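Long-range contacts in natterin-like protein (Lethenteron camtschaticum, PDB 5ZU4), which probably binds glycans through a jacalin-like lectin domain and forms membrane pores through an aerolysin-type toxin module: residues S148-D153 and S211-A216; V183-F188 and P253-T258; K193-S198 and S243-E248; V262-N267 and M307-T312; T278-I283 and S290-L295. All coordinates share one frame; numbering follows the deposited sequence.

Interaction 1. Residues S148-D153 and S211-A216; sequences SSVIQD and SLSVKA
Val150 and Ser213 pair in a parallel bridge and point to the same side of the sheet, where Val150 CG1 meets Ser213 OG at 3.5 Å. That methyl lies beside the backbone nitrogen of Val150 (chi1 -58°), leaning toward the serine. The reverse face carries a second, apolar pair: Ile151 CB meets Val214 CG2 at 4.2 Å. From the same isoleucine the extended CG1-CD1 branch carries its end to Leu212, CD1 to CD1 at 4.3 Å. Beneath these side chains the backbones interlock in the zigzag of parallel strands, although the two short axes diverge by 39°. Ser213 uses both its backbone groups toward this one strand, giving its N-H to Ser149 O at 3.2 Å and receiving Ile151 N on its O at 2.7 Å. Ile151 O then accepts Lys215 N at 3.0 Å. At the start of the pair a water takes the N-H of Ser211 and also bonds Ser149 OG. Residues 148-152 are bound along their other edge by strand 260-285, through Arg282 and Leu280. Val214 and Ala216 bond onward to His238 and Ser236, and Leu212 packs against Ile206 of helix 206-209.

Interaction 2. Residues V183-F188 and P253-T258; sequences VQSYTF and PVTVPT
Gln184 and Val256 exchange both of their backbone bonds: Gln184 N gives to Val256 O at 3.1 Å, and Val256 N returns to Gln184 O at 2.8 Å. Two residues on, Tyr186 and Val254 repeat the exchange, with Tyr186 N to Val254 O at 2.9 Å and Val254 N to Tyr186 O at 2.7 Å. Val256 O serves two donors, since Asn178 ND2 also reaches it. Thr255, in a non-hydrogen-bonded pair with Ser185, gives its N-H to a bound glycerol. Phe188 O is met by Thr251 OG1. Tyr186 OH donates to Gln184 OE1 at 3.1 Å, but from above the carbonyl plane, 71° out of it, so the bond misses the lone pairs. This link ties the two side chains along one face. The tyrosine ring presents its edge to the neighbouring strand, CE1 lying 3.9 Å from Val256 CG2. Farther along that face Val254 CG2 fits against Phe188 CB at 3.8 Å, while Ser185, Thr187, Pro253 and Thr255 occupy the other, exposed face. Long, twisted antiparallel strands of this kind build the elongated body of aerolysin-type toxins, and this pair lies toward the end remote from the lectin domain.

Interaction 3. Residues K193-S198 and S243-E248; sequences KIIKKS and SEEKTE. With GOL (glycerol), chain U; EDO (1,2-ethanediol), chain D; EDO (1,2-ethanediol), chain N.
Lys193 sends its CG anti to the backbone N (chi1 169°) and stays extended from there, which carries CE to 3.5 Å from Glu245 OE2 and leaves NZ in a long, 3.7 Å salt bridge with the same oxygen. The stronger partners of this ammonium are carbonyls of the second subunit, Glu207 O and Phe210 O. Lys196 is instead bent at chi3 and chi4, which lays CE 3.2 Å from Glu244 OE1 and takes NZ away to a salt bridge with Glu220. Glu244 OE1 also accepts a bond from glycerol O2 at 3.0 Å, and Glu244 OE2 forms a long salt bridge with Lys246 NZ. On the same face Ile194 has CG1 between its backbone N and carbonyl carbon (chi1 64°), setting it alongside Lys246 CB at 4.0 Å. Its CD1 lies across Glu248 CG at 3.8 Å. Four backbone bonds join the antiparallel strands, the straightest being Ile194 N to Lys246 O at 2.8 Å. Strand 290-313 flanks the other edge of 193-198, bonding Lys197 through Leu302, and Ile218 of strand 213-223 packs on Lys196. Thr247 OG1 bonds Ser211 of the second subunit, placing this surface pair at the interface between the two copies.

Interaction 4. Residues V262-N267 and M307-T312; sequences VTVVAN and MTAVAT. With EDO (1,2-ethanediol), chain M.
Asn267 and Val310 bring the one planar side-chain group of this pair into contact: the ND2 corner of the carboxamide stands 4.3 Å from Val310 CG2. The same nitrogen donates to a water at 2.8 Å, and that water also bonds Thr308 OG1, so the amide is joined to the threonine across the strands. At the far end a second water bonds Thr263 OG1 and donates to Thr312 O; the hydroxyl has a protein partner as well in Glu175. Between these ends the backbones run antiparallel with six bonds, from Thr263 N to Thr312 O at 3.0 Å through to Thr308 N and Asn267 O at 2.9 Å. These strands, 260-285 and 290-313, are the arms of a long beta hairpin in the aerolysin-type module, met here far from its turn. On the face opposite Asn267 the packing is apolar and small. Val264 straddles two alanines, CG1 lying 4.1 Å from Ala309 CB and CG2 4.0 Å from Ala311 CB. Val262 CG2 also reaches Ala311 CB, at 4.3 Å. Phe188 and Phe252 cover Val264 from neighbouring strands, and strand 166-178 bonds the other edge of 262-267 at Val262, Val264 and Ala266.

Interaction 5. Residues T278-I283 and S290-L295; sequences TALLRI and SLDAPL
Ala279 to Ile283 pairs with Leu291 to Leu295 in regular antiparallel fashion, the short axes 4.5 Å apart at closest and their directions 157° apart. Six backbone bonds close three hydrogen-bonded pairs: Ala279 with Leu295, Leu281 with Ala293, and Ile283 with Leu291. In the end pair Ala279 N approaches Leu295 O at 3.1 Å from above the carbonyl plane, 35° out of it. Pro294 falls in a non-hydrogen-bonded position opposite Leu280, where its lack of an N-H costs the strand pairing nothing. The aliphatic face carries all three bonded pairs. There Leu281 CB meets Ala293 CB at 4.4 Å and Leu295 CG at 4.2 Å, while Ile283 and Leu291 touch through their beta carbons, also 4.2 Å apart. Phe210 and Leu212 add to this face. On the reverse face Arg282 and Asp292 lie side by side. The arginine is extended through CG and CD and then bent at chi3, which presents NE and NH2 side-on to the carboxylate. NE reaches Asp292 OD1 at 2.9 Å on its syn lone pair, and NH2 reaches OD2 at 3.0 Å, with both oxygens close to the guanidinium plane. The two flat groups are nearly coplanar, 26° apart. Leu280 crosses beside them, its CD2 3.8 Å from Asp292 OD2. Two nearly straight, charge-assisted bonds, one to each oxygen, hold the carboxylate against rotation; the salt bridge thus links the two arms near the turn on the face of Arg282, while on the other face the side chains meet through apolar contact alone.

In the fold
From the N terminus, interaction 1 opens first, at 148-153, and closes at 211-216. Before it closes, 183-188 and 193-198 have passed; they find their partners later, at 253-258 and 243-248, so interactions 2 and 3 both cross interaction 1. Interaction 3 lies within the span of interaction 2, on the same strand pair, with centres 32 Å apart. The next strand begins the long hairpin, whose distant arms meet in interaction 4 and whose turn end is closed by interaction 5, the inner of the two. Strand 135-155 joins interactions 1 and 5 edge to edge, whereas interactions 2 and 4 pack together toward the other end of the elongated module.

Interaction 1. Residues S148-D153 and S211-A216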
# COMPACT_ATOMS: atom_id res chain seq x y z
N SER B 148 13.14 -7.12 -15.01
CA SER B 148 11.77 -7.01 -14.58
C SER B 148 11.14 -8.33 -14.25
O SER B 148 11.57 -9.38 -14.74
CB SER B 148 10.94 -6.31 -15.66
OG SER B 148 10.77 -7.15 -16.80
N SER B 149 10.10 -8.25 -13.42
CA SER B 149 9.33 -9.38 -12.97
C SER B 149 7.87 -9.00 -13.03
O SER B 149 7.39 -8.35 -12.10
CB SER B 149 9.69 -9.65 -11.52
OG SER B 149 10.96 -10.18 -11.43
N VAL B 150 7.16 -9.40 -14.09
CA VAL B 150 5.79 -8.94 -14.30
C VAL B 150 4.83 -10.11 -14.42
O VAL B 150 5.10 -11.05 -15.15
CB VAL B 150 5.66 -7.96 -15.49
CG1 VAL B 150 6.56 -6.76 -15.29
CG2 VAL B 150 6.04 -8.62 -16.79
N ILE B 151 3.74 -10.05 -13.65
CA ILE B 151 2.63 -11.02 -13.75
C ILE B 151 1.72 -10.47 -14.84
O ILE B 151 1.38 -9.30 -14.80
CB ILE B 151 1.87 -11.17 -12.42
CG1 ILE B 151 2.85 -11.66 -11.34
CG2 ILE B 151 0.70 -12.15 -12.57
CD1 ILE B 151 2.23 -11.92 -9.98
N GLN B 152 1.39 -11.28 -15.84
CA GLN B 152 0.63 -10.82 -17.00
C GLN B 152 -0.27 -11.93 -17.53
O GLN B 152 -0.36 -12.97 -16.87
CB GLN B 152 1.58 -10.27 -18.06
CG GLN B 152 2.54 -11.29 -18.63
CD GLN B 152 3.62 -10.62 -19.44
OE1 GLN B 152 4.51 -9.97 -18.87
NE2 GLN B 152 3.55 -10.73 -20.74
N ASP B 153 -0.97 -11.67 -18.64
CA ASP B 153 -2.00 -12.57 -19.23
C ASP B 153 -3.00 -13.00 -18.17
O ASP B 153 -3.31 -14.21 -18.01
CB ASP B 153 -1.39 -13.82 -19.93
CG ASP B 153 -0.38 -13.45 -21.04
OD1 ASP B 153 -0.45 -12.32 -21.60
OD2 ASP B 153 0.48 -14.32 -21.36
N SER B 211 10.61 -8.29 -7.38
CA SER B 211 9.76 -7.12 -7.22
C SER B 211 8.63 -7.26 -8.24
O SER B 211 8.81 -6.99 -9.41
CB SER B 211 10.56 -5.83 -7.35
OG SER B 211 10.28 -5.17 -8.54
N LEU B 212 7.48 -7.75 -7.78
CA LEU B 212 6.42 -8.12 -8.69
C LEU B 212 5.59 -6.94 -9.03
O LEU B 212 5.27 -6.13 -8.19
CB LEU B 212 5.50 -9.18 -8.07
CG LEU B 212 6.15 -10.48 -7.64
CD1 LEU B 212 5.13 -11.35 -6.92
CD2 LEU B 212 6.76 -11.21 -8.81
N SER B 213 5.20 -6.86 -10.28
CA SER B 213 4.09 -6.00 -10.67
C SER B 213 3.09 -6.83 -11.50
O SER B 213 3.42 -7.87 -12.08
CB SER B 213 4.59 -4.73 -11.41
OG SER B 213 5.27 -5.07 -12.57
N VAL B 214 1.85 -6.36 -11.51
CA VAL B 214 0.79 -7.03 -12.20
C VAL B 214 0.22 -6.11 -13.27
O VAL B 214 -0.37 -5.11 -12.96
CB VAL B 214 -0.30 -7.42 -11.22
CG1 VAL B 214 -1.36 -8.30 -11.92
CG2 VAL B 214 0.34 -8.14 -10.03
N LYS B 215 0.38 -6.50 -14.53
CA LYS B 215 -0.22 -5.82 -15.70
C LYS B 215 -1.54 -6.55 -16.04
O LYS B 215 -1.53 -7.62 -16.64
CB LYS B 215 0.77 -5.83 -16.87
CG LYS B 215 0.36 -5.11 -18.14
CD LYS B 215 1.57 -4.95 -19.08
CE LYS B 215 1.22 -5.08 -20.57
NZ LYS B 215 0.83 -6.47 -20.97
N ALA B 216 -2.66 -5.96 -15.62
CA ALA B 216 -3.98 -6.58 -15.72
C ALA B 216 -5.06 -5.57 -15.39
O ALA B 216 -4.81 -4.52 -14.78
CB ALA B 216 -4.11 -7.74 -14.75
O HOH W 1 12.67 -8.57 -9.42
O HOH W 2 -1.26 -9.03 -20.23

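Interaction 2. Residues V183-F188 and P253-T258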
# COMPACT_ATOMS: atom_id res chain seq x y z
N VAL B 183 -44.52 24.82 -7.88
CA VAL B 183 -43.56 23.68 -7.93
C VAL B 183 -42.19 24.14 -7.41
O VAL B 183 -41.75 25.25 -7.69
CB VAL B 183 -43.42 23.07 -9.36
CG1 VAL B 183 -42.90 24.10 -10.37
CG2 VAL B 183 -42.47 21.88 -9.35
N GLN B 184 -41.52 23.30 -6.64
CA GLN B 184 -40.18 23.65 -6.14
C GLN B 184 -39.13 22.76 -6.72
O GLN B 184 -39.40 21.60 -7.10
CB GLN B 184 -40.14 23.54 -4.64
CG GLN B 184 -40.90 24.65 -3.95
CD GLN B 184 -41.09 24.40 -2.47
OE1 GLN B 184 -40.94 23.28 -1.98
NE2 GLN B 184 -41.43 25.45 -1.76
N SER B 185 -37.91 23.29 -6.76
CA SER B 185 -36.76 22.56 -7.29
C SER B 185 -35.56 22.73 -6.36
O SER B 185 -35.20 23.85 -6.05
CB SER B 185 -36.39 23.05 -8.71
OG SER B 185 -35.89 21.94 -9.48
N TYR B 186 -34.96 21.62 -5.96
CA TYR B 186 -33.72 21.64 -5.16
C TYR B 186 -32.66 20.81 -5.84
O TYR B 186 -32.96 20.00 -6.70
CB TYR B 186 -33.94 21.02 -3.77
CG TYR B 186 -35.01 21.64 -2.96
CD1 TYR B 186 -36.31 21.24 -3.12
CD2 TYR B 186 -34.73 22.62 -1.98
CE1 TYR B 186 -37.32 21.78 -2.35
CE2 TYR B 186 -35.75 23.18 -1.21
CZ TYR B 186 -37.05 22.74 -1.40
OH TYR B 186 -38.12 23.24 -0.71
N THR B 187 -31.42 20.97 -5.38
CA THR B 187 -30.31 20.10 -5.77
C THR B 187 -29.94 19.18 -4.58
O THR B 187 -29.63 19.66 -3.52
CB THR B 187 -29.11 20.95 -6.20
OG1 THR B 187 -29.51 21.74 -7.32
CG2 THR B 187 -27.94 20.11 -6.58
N PHE B 188 -30.00 17.87 -4.78
CA PHE B 188 -29.50 16.89 -3.86
C PHE B 188 -28.05 16.63 -4.20
O PHE B 188 -27.71 16.53 -5.39
CB PHE B 188 -30.29 15.58 -4.01
CG PHE B 188 -29.87 14.50 -3.07
CD1 PHE B 188 -30.40 14.43 -1.78
CD2 PHE B 188 -28.90 13.58 -3.44
CE1 PHE B 188 -29.98 13.41 -0.89
CE2 PHE B 188 -28.48 12.57 -2.59
CZ PHE B 188 -29.02 12.50 -1.29
N PRO B 253 -31.09 17.20 -9.67
CA PRO B 253 -32.19 18.07 -9.29
C PRO B 253 -33.35 17.27 -8.77
O PRO B 253 -33.61 16.18 -9.25
CB PRO B 253 -32.57 18.76 -10.60
CG PRO B 253 -32.23 17.71 -11.65
CD PRO B 253 -30.91 17.16 -11.13
N VAL B 254 -34.05 17.83 -7.79
CA VAL B 254 -35.21 17.21 -7.21
C VAL B 254 -36.36 18.16 -7.38
O VAL B 254 -36.33 19.28 -6.88
CB VAL B 254 -34.99 16.92 -5.73
CG1 VAL B 254 -36.22 16.22 -5.14
CG2 VAL B 254 -33.74 16.07 -5.55
N THR B 255 -37.39 17.71 -8.09
CA THR B 255 -38.58 18.54 -8.23
C THR B 255 -39.66 18.04 -7.26
O THR B 255 -39.90 16.85 -7.10
CB THR B 255 -39.08 18.73 -9.70
OG1 THR B 255 -40.13 17.82 -9.96
CG2 THR B 255 -37.96 18.57 -10.73
N VAL B 256 -40.25 18.99 -6.57
CA VAL B 256 -41.17 18.69 -5.49
C VAL B 256 -42.52 19.28 -5.89
O VAL B 256 -42.67 20.50 -5.92
CB VAL B 256 -40.67 19.27 -4.15
CG1 VAL B 256 -41.56 18.82 -3.00
CG2 VAL B 256 -39.25 18.81 -3.90
N PRO B 257 -43.46 18.41 -6.26
CA PRO B 257 -44.82 18.84 -6.60
C PRO B 257 -45.49 19.70 -5.52
O PRO B 257 -45.15 19.60 -4.34
CB PRO B 257 -45.62 17.52 -6.74
CG PRO B 257 -44.61 16.43 -6.92
CD PRO B 257 -43.32 16.93 -6.33
N THR B 258 -46.43 20.52 -5.95
CA THR B 258 -47.29 21.32 -5.05
C THR B 258 -47.96 20.44 -4.00
O THR B 258 -48.53 19.42 -4.36
CB THR B 258 -48.40 22.07 -5.84
OG1 THR B 258 -49.27 21.13 -6.50
CG2 THR B 258 -47.79 23.01 -6.89

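Interaction 3. Residues K193-S198 and S243-E248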
# COMPACT_ATOMS: atom_id res chain seq x y z
N LYS B 193 -16.47 8.50 0.95
CA LYS B 193 -15.17 7.90 0.88
C LYS B 193 -15.31 6.38 0.75
O LYS B 193 -16.02 5.78 1.53
CB LYS B 193 -14.37 8.21 2.12
CG LYS B 193 -13.09 7.41 2.25
CD LYS B 193 -12.30 7.83 3.47
CE LYS B 193 -10.89 7.31 3.32
NZ LYS B 193 -10.14 7.36 4.59
N ILE B 194 -14.59 5.80 -0.21
CA ILE B 194 -14.47 4.36 -0.37
C ILE B 194 -13.02 3.95 -0.52
O ILE B 194 -12.16 4.74 -0.92
CB ILE B 194 -15.25 3.82 -1.58
CG1 ILE B 194 -14.70 4.36 -2.93
CG2 ILE B 194 -16.73 4.14 -1.43
CD1 ILE B 194 -15.28 3.62 -4.12
N ILE B 195 -12.74 2.70 -0.14
CA ILE B 195 -11.41 2.12 -0.26
C ILE B 195 -11.62 0.83 -1.05
O ILE B 195 -12.27 -0.09 -0.58
CB ILE B 195 -10.78 1.84 1.11
CG1 ILE B 195 -10.77 3.11 1.95
CG2 ILE B 195 -9.35 1.33 0.97
CD1 ILE B 195 -10.02 2.96 3.27
N LYS B 196 -11.11 0.82 -2.28
CA LYS B 196 -11.11 -0.36 -3.13
C LYS B 196 -9.85 -1.11 -2.79
O LYS B 196 -8.85 -0.50 -2.36
CB LYS B 196 -11.07 0.02 -4.61
CG LYS B 196 -12.35 0.66 -5.09
CD LYS B 196 -12.13 1.65 -6.21
CE LYS B 196 -11.66 1.02 -7.52
NZ LYS B 196 -12.46 -0.16 -7.93
N LYS B 197 -9.91 -2.43 -2.98
CA LYS B 197 -8.78 -3.31 -2.71
C LYS B 197 -8.71 -4.40 -3.75
O LYS B 197 -9.73 -4.81 -4.29
CB LYS B 197 -8.90 -3.96 -1.34
CG LYS B 197 -8.89 -2.98 -0.18
CD LYS B 197 -8.81 -3.69 1.17
CE LYS B 197 -8.98 -2.71 2.32
NZ LYS B 197 -8.74 -3.37 3.63
N SER B 198 -7.49 -4.85 -3.99
CA SER B 198 -7.12 -5.86 -4.95
C SER B 198 -5.96 -6.65 -4.34
O SER B 198 -4.95 -6.06 -3.92
CB SER B 198 -6.63 -5.20 -6.24
OG SER B 198 -7.69 -4.88 -7.09
N SER B 243 -4.42 -0.94 -2.53
CA SER B 243 -5.66 -0.29 -2.16
C SER B 243 -5.69 1.10 -2.76
O SER B 243 -4.65 1.69 -3.01
CB SER B 243 -5.86 -0.35 -0.65
OG SER B 243 -5.34 0.77 -0.01
N GLU B 244 -6.89 1.56 -3.11
CA GLU B 244 -7.11 2.82 -3.77
C GLU B 244 -8.24 3.54 -3.02
O GLU B 244 -9.35 3.02 -2.91
CB GLU B 244 -7.57 2.62 -5.22
CG GLU B 244 -7.60 3.89 -6.07
CD GLU B 244 -8.38 3.78 -7.40
OE1 GLU B 244 -8.96 2.71 -7.73
OE2 GLU B 244 -8.46 4.80 -8.13
N GLU B 245 -7.95 4.75 -2.55
CA GLU B 245 -8.96 5.57 -1.90
C GLU B 245 -9.50 6.58 -2.88
O GLU B 245 -8.78 7.09 -3.72
CB GLU B 245 -8.39 6.26 -0.67
CG GLU B 245 -7.53 5.36 0.19
CD GLU B 245 -7.32 5.91 1.58
OE1 GLU B 245 -6.73 5.16 2.39
OE2 GLU B 245 -7.73 7.07 1.86
N LYS B 246 -10.79 6.85 -2.73
CA LYS B 246 -11.58 7.57 -3.68
C LYS B 246 -12.81 8.16 -2.97
O LYS B 246 -13.29 7.62 -1.95
CB LYS B 246 -12.03 6.62 -4.79
CG LYS B 246 -11.93 7.18 -6.19
CD LYS B 246 -11.51 6.12 -7.20
CE LYS B 246 -12.64 5.17 -7.55
NZ LYS B 246 -12.32 4.45 -8.81
N THR B 247 -13.33 9.25 -3.53
CA THR B 247 -14.55 9.84 -3.07
C THR B 247 -15.56 9.75 -4.18
O THR B 247 -15.41 10.41 -5.22
CB THR B 247 -14.34 11.29 -2.69
OG1 THR B 247 -13.27 11.37 -1.73
CG2 THR B 247 -15.64 11.89 -2.06
N GLU B 248 -16.61 8.95 -3.95
CA GLU B 248 -17.75 8.88 -4.86
C GLU B 248 -18.74 10.00 -4.61
O GLU B 248 -18.95 10.40 -3.47
CB GLU B 248 -18.48 7.53 -4.69
CG GLU B 248 -17.73 6.32 -5.24
CD GLU B 248 -17.51 6.39 -6.75
OE1 GLU B 248 -18.40 6.89 -7.46
OE2 GLU B 248 -16.44 5.95 -7.22
C1 GOL U . -6.54 -0.97 -6.63
O1 GOL U . -5.59 0.09 -6.87
C2 GOL U . -7.93 -0.56 -7.12
O2 GOL U . -7.91 -0.05 -8.47
C3 GOL U . -8.83 -1.78 -7.16
O3 GOL U . -8.97 -2.48 -5.94
C1 EDO D . -18.30 11.27 2.92
O1 EDO D . -19.65 11.55 3.27
C2 EDO D . -18.12 9.98 3.71
O2 EDO D . -16.86 9.32 3.53
C1 EDO N . -15.74 2.63 4.49
O1 EDO N . -15.36 3.61 3.49
C2 EDO N . -17.23 2.69 4.84
O2 EDO N . -18.03 1.96 3.89

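Interaction 4. Residues V262-N267 and M307-T312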
# COMPACT_ATOMS: atom_id res chain seq x y z
N VAL B 262 -41.03 15.01 -0.86
CA VAL B 262 -40.19 13.94 -1.38
C VAL B 262 -39.00 13.71 -0.50
O VAL B 262 -38.38 14.64 0.02
CB VAL B 262 -39.91 14.00 -2.92
CG1 VAL B 262 -40.62 15.15 -3.60
CG2 VAL B 262 -38.42 13.93 -3.27
N THR B 263 -38.75 12.42 -0.30
CA THR B 263 -37.73 11.90 0.55
C THR B 263 -36.73 11.22 -0.39
O THR B 263 -37.12 10.45 -1.28
CB THR B 263 -38.35 10.88 1.54
OG1 THR B 263 -39.41 11.54 2.26
CG2 THR B 263 -37.32 10.38 2.51
N VAL B 264 -35.45 11.54 -0.21
CA VAL B 264 -34.39 10.99 -1.04
C VAL B 264 -33.41 10.25 -0.18
O VAL B 264 -32.96 10.79 0.81
CB VAL B 264 -33.62 12.09 -1.76
CG1 VAL B 264 -32.43 11.52 -2.55
CG2 VAL B 264 -34.58 12.80 -2.68
N VAL B 265 -33.08 9.04 -0.60
CA VAL B 265 -32.08 8.22 0.10
C VAL B 265 -31.02 7.83 -0.92
O VAL B 265 -31.36 7.26 -1.97
CB VAL B 265 -32.72 6.94 0.70
CG1 VAL B 265 -31.69 6.15 1.47
CG2 VAL B 265 -33.85 7.31 1.65
N ALA B 266 -29.76 8.12 -0.61
CA ALA B 266 -28.63 7.78 -1.48
C ALA B 266 -27.99 6.55 -0.92
O ALA B 266 -27.86 6.46 0.26
CB ALA B 266 -27.62 8.90 -1.55
N ASN B 267 -27.58 5.65 -1.82
CA ASN B 267 -27.01 4.34 -1.50
C ASN B 267 -25.81 4.04 -2.40
O ASN B 267 -25.61 4.70 -3.43
CB ASN B 267 -28.04 3.22 -1.80
CG ASN B 267 -29.33 3.40 -1.05
OD1 ASN B 267 -29.41 3.21 0.15
ND2 ASN B 267 -30.36 3.73 -1.77
N MET B 307 -22.89 5.47 -6.94
CA MET B 307 -23.92 5.82 -6.01
C MET B 307 -25.22 6.01 -6.77
O MET B 307 -25.20 6.54 -7.85
CB MET B 307 -23.57 7.15 -5.32
CG MET B 307 -22.53 6.98 -4.24
SD MET B 307 -22.00 8.53 -3.57
CE MET B 307 -23.42 9.15 -2.74
N THR B 308 -26.33 5.63 -6.13
CA THR B 308 -27.65 5.80 -6.67
C THR B 308 -28.55 6.41 -5.62
O THR B 308 -28.14 6.64 -4.50
CB THR B 308 -28.24 4.46 -7.16
OG1 THR B 308 -28.28 3.52 -6.09
CG2 THR B 308 -27.38 3.90 -8.32
N ALA B 309 -29.79 6.69 -6.01
CA ALA B 309 -30.76 7.22 -5.10
C ALA B 309 -32.18 6.83 -5.46
O ALA B 309 -32.52 6.68 -6.63
CB ALA B 309 -30.63 8.72 -5.00
N VAL B 310 -32.99 6.70 -4.42
CA VAL B 310 -34.41 6.47 -4.49
C VAL B 310 -35.07 7.73 -3.94
O VAL B 310 -34.80 8.13 -2.80
CB VAL B 310 -34.81 5.22 -3.64
CG1 VAL B 310 -36.29 4.90 -3.80
CG2 VAL B 310 -34.00 4.01 -4.07
N ALA B 311 -35.89 8.37 -4.77
CA ALA B 311 -36.71 9.51 -4.38
C ALA B 311 -38.14 9.07 -4.36
O ALA B 311 -38.64 8.63 -5.38
CB ALA B 311 -36.57 10.63 -5.38
N THR B 312 -38.80 9.18 -3.21
CA THR B 312 -40.19 8.76 -3.12
C THR B 312 -41.09 9.90 -2.64
O THR B 312 -40.74 10.69 -1.77
CB THR B 312 -40.41 7.43 -2.32
OG1 THR B 312 -41.20 7.64 -1.17
CG2 THR B 312 -39.13 6.76 -1.91
C1 EDO M . -31.04 9.70 -9.60
O1 EDO M . -30.33 8.48 -9.24
C2 EDO M . -32.26 10.06 -8.73
O2 EDO M . -33.13 8.93 -8.53
O HOH W 3 -41.63 10.97 0.93
O HOH W 4 -30.39 3.73 -4.59

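Interaction 5. Residues T278-I283 and S290-L295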
# COMPACT_ATOMS: atom_id res chain seq x y z
N THR B 278 -5.63 -17.19 -13.26
CA THR B 278 -4.44 -17.73 -13.89
C THR B 278 -3.72 -16.58 -14.55
O THR B 278 -4.36 -15.63 -15.03
CB THR B 278 -4.73 -18.82 -14.98
OG1 THR B 278 -5.45 -18.24 -16.10
CG2 THR B 278 -5.51 -19.99 -14.38
N ALA B 279 -2.40 -16.68 -14.58
CA ALA B 279 -1.56 -15.66 -15.19
C ALA B 279 -0.19 -16.27 -15.47
O ALA B 279 0.06 -17.42 -15.14
CB ALA B 279 -1.44 -14.47 -14.24
N LEU B 280 0.70 -15.49 -16.06
CA LEU B 280 2.07 -15.93 -16.16
C LEU B 280 3.02 -14.89 -15.59
O LEU B 280 2.84 -13.68 -15.78
CB LEU B 280 2.41 -16.39 -17.59
CG LEU B 280 2.94 -15.55 -18.74
CD1 LEU B 280 4.29 -14.93 -18.42
CD2 LEU B 280 3.09 -16.45 -19.96
N LEU B 281 4.00 -15.41 -14.84
CA LEU B 281 5.11 -14.63 -14.36
C LEU B 281 6.21 -14.67 -15.42
O LEU B 281 6.71 -15.73 -15.72
CB LEU B 281 5.62 -15.20 -13.06
CG LEU B 281 6.89 -14.61 -12.46
CD1 LEU B 281 6.78 -13.11 -12.23
CD2 LEU B 281 7.16 -15.34 -11.17
N ARG B 282 6.55 -13.52 -15.98
CA ARG B 282 7.66 -13.39 -16.88
C ARG B 282 8.76 -12.60 -16.17
O ARG B 282 8.56 -11.43 -15.80
CB ARG B 282 7.25 -12.71 -18.20
CG ARG B 282 8.44 -12.34 -19.10
CD ARG B 282 8.08 -12.08 -20.56
NE ARG B 282 7.41 -13.26 -21.12
CZ ARG B 282 6.45 -13.25 -22.06
NH1 ARG B 282 5.99 -12.13 -22.59
NH2 ARG B 282 5.91 -14.41 -22.45
N ILE B 283 9.92 -13.25 -16.02
CA ILE B 283 11.10 -12.64 -15.49
C ILE B 283 12.00 -12.36 -16.66
O ILE B 283 12.38 -13.27 -17.37
CB ILE B 283 11.83 -13.59 -14.52
CG1 ILE B 283 10.93 -13.89 -13.32
CG2 ILE B 283 13.15 -12.95 -14.07
CD1 ILE B 283 11.34 -15.11 -12.52
N SER B 290 14.56 -14.39 -21.01
CA SER B 290 13.43 -14.40 -20.12
C SER B 290 13.06 -15.81 -19.67
O SER B 290 13.51 -16.79 -20.23
CB SER B 290 12.25 -13.73 -20.80
OG SER B 290 11.76 -14.57 -21.83
N LEU B 291 12.22 -15.86 -18.65
CA LEU B 291 11.78 -17.07 -17.97
C LEU B 291 10.29 -16.88 -17.73
O LEU B 291 9.91 -15.84 -17.21
CB LEU B 291 12.48 -17.14 -16.62
CG LEU B 291 13.19 -18.39 -16.16
CD1 LEU B 291 13.82 -19.15 -17.34
CD2 LEU B 291 14.23 -18.01 -15.12
N ASP B 292 9.46 -17.83 -18.13
CA ASP B 292 8.02 -17.80 -17.88
C ASP B 292 7.64 -18.89 -16.91
O ASP B 292 8.13 -20.00 -17.00
CB ASP B 292 7.22 -18.05 -19.17
CG ASP B 292 7.25 -16.88 -20.13
OD1 ASP B 292 7.83 -15.81 -19.85
OD2 ASP B 292 6.65 -17.07 -21.21
N ALA B 293 6.72 -18.59 -16.00
CA ALA B 293 6.22 -19.60 -15.08
C ALA B 293 4.72 -19.44 -15.01
O ALA B 293 4.25 -18.36 -14.68
CB ALA B 293 6.84 -19.42 -13.70
N PRO B 294 3.97 -20.51 -15.31
CA PRO B 294 2.50 -20.39 -15.14
C PRO B 294 2.12 -20.17 -13.67
O PRO B 294 2.78 -20.69 -12.79
CB PRO B 294 1.95 -21.73 -15.67
CG PRO B 294 3.10 -22.42 -16.35
CD PRO B 294 4.37 -21.83 -15.84
N LEU B 295 1.09 -19.36 -13.43
CA LEU B 295 0.63 -19.06 -12.07
C LEU B 295 -0.83 -19.36 -11.93
O LEU B 295 -1.60 -19.15 -12.84
CB LEU B 295 0.82 -17.57 -11.74
CG LEU B 295 2.21 -17.05 -11.44
CD1 LEU B 295 2.06 -15.67 -10.81
CD2 LEU B 295 2.96 -17.96 -10.48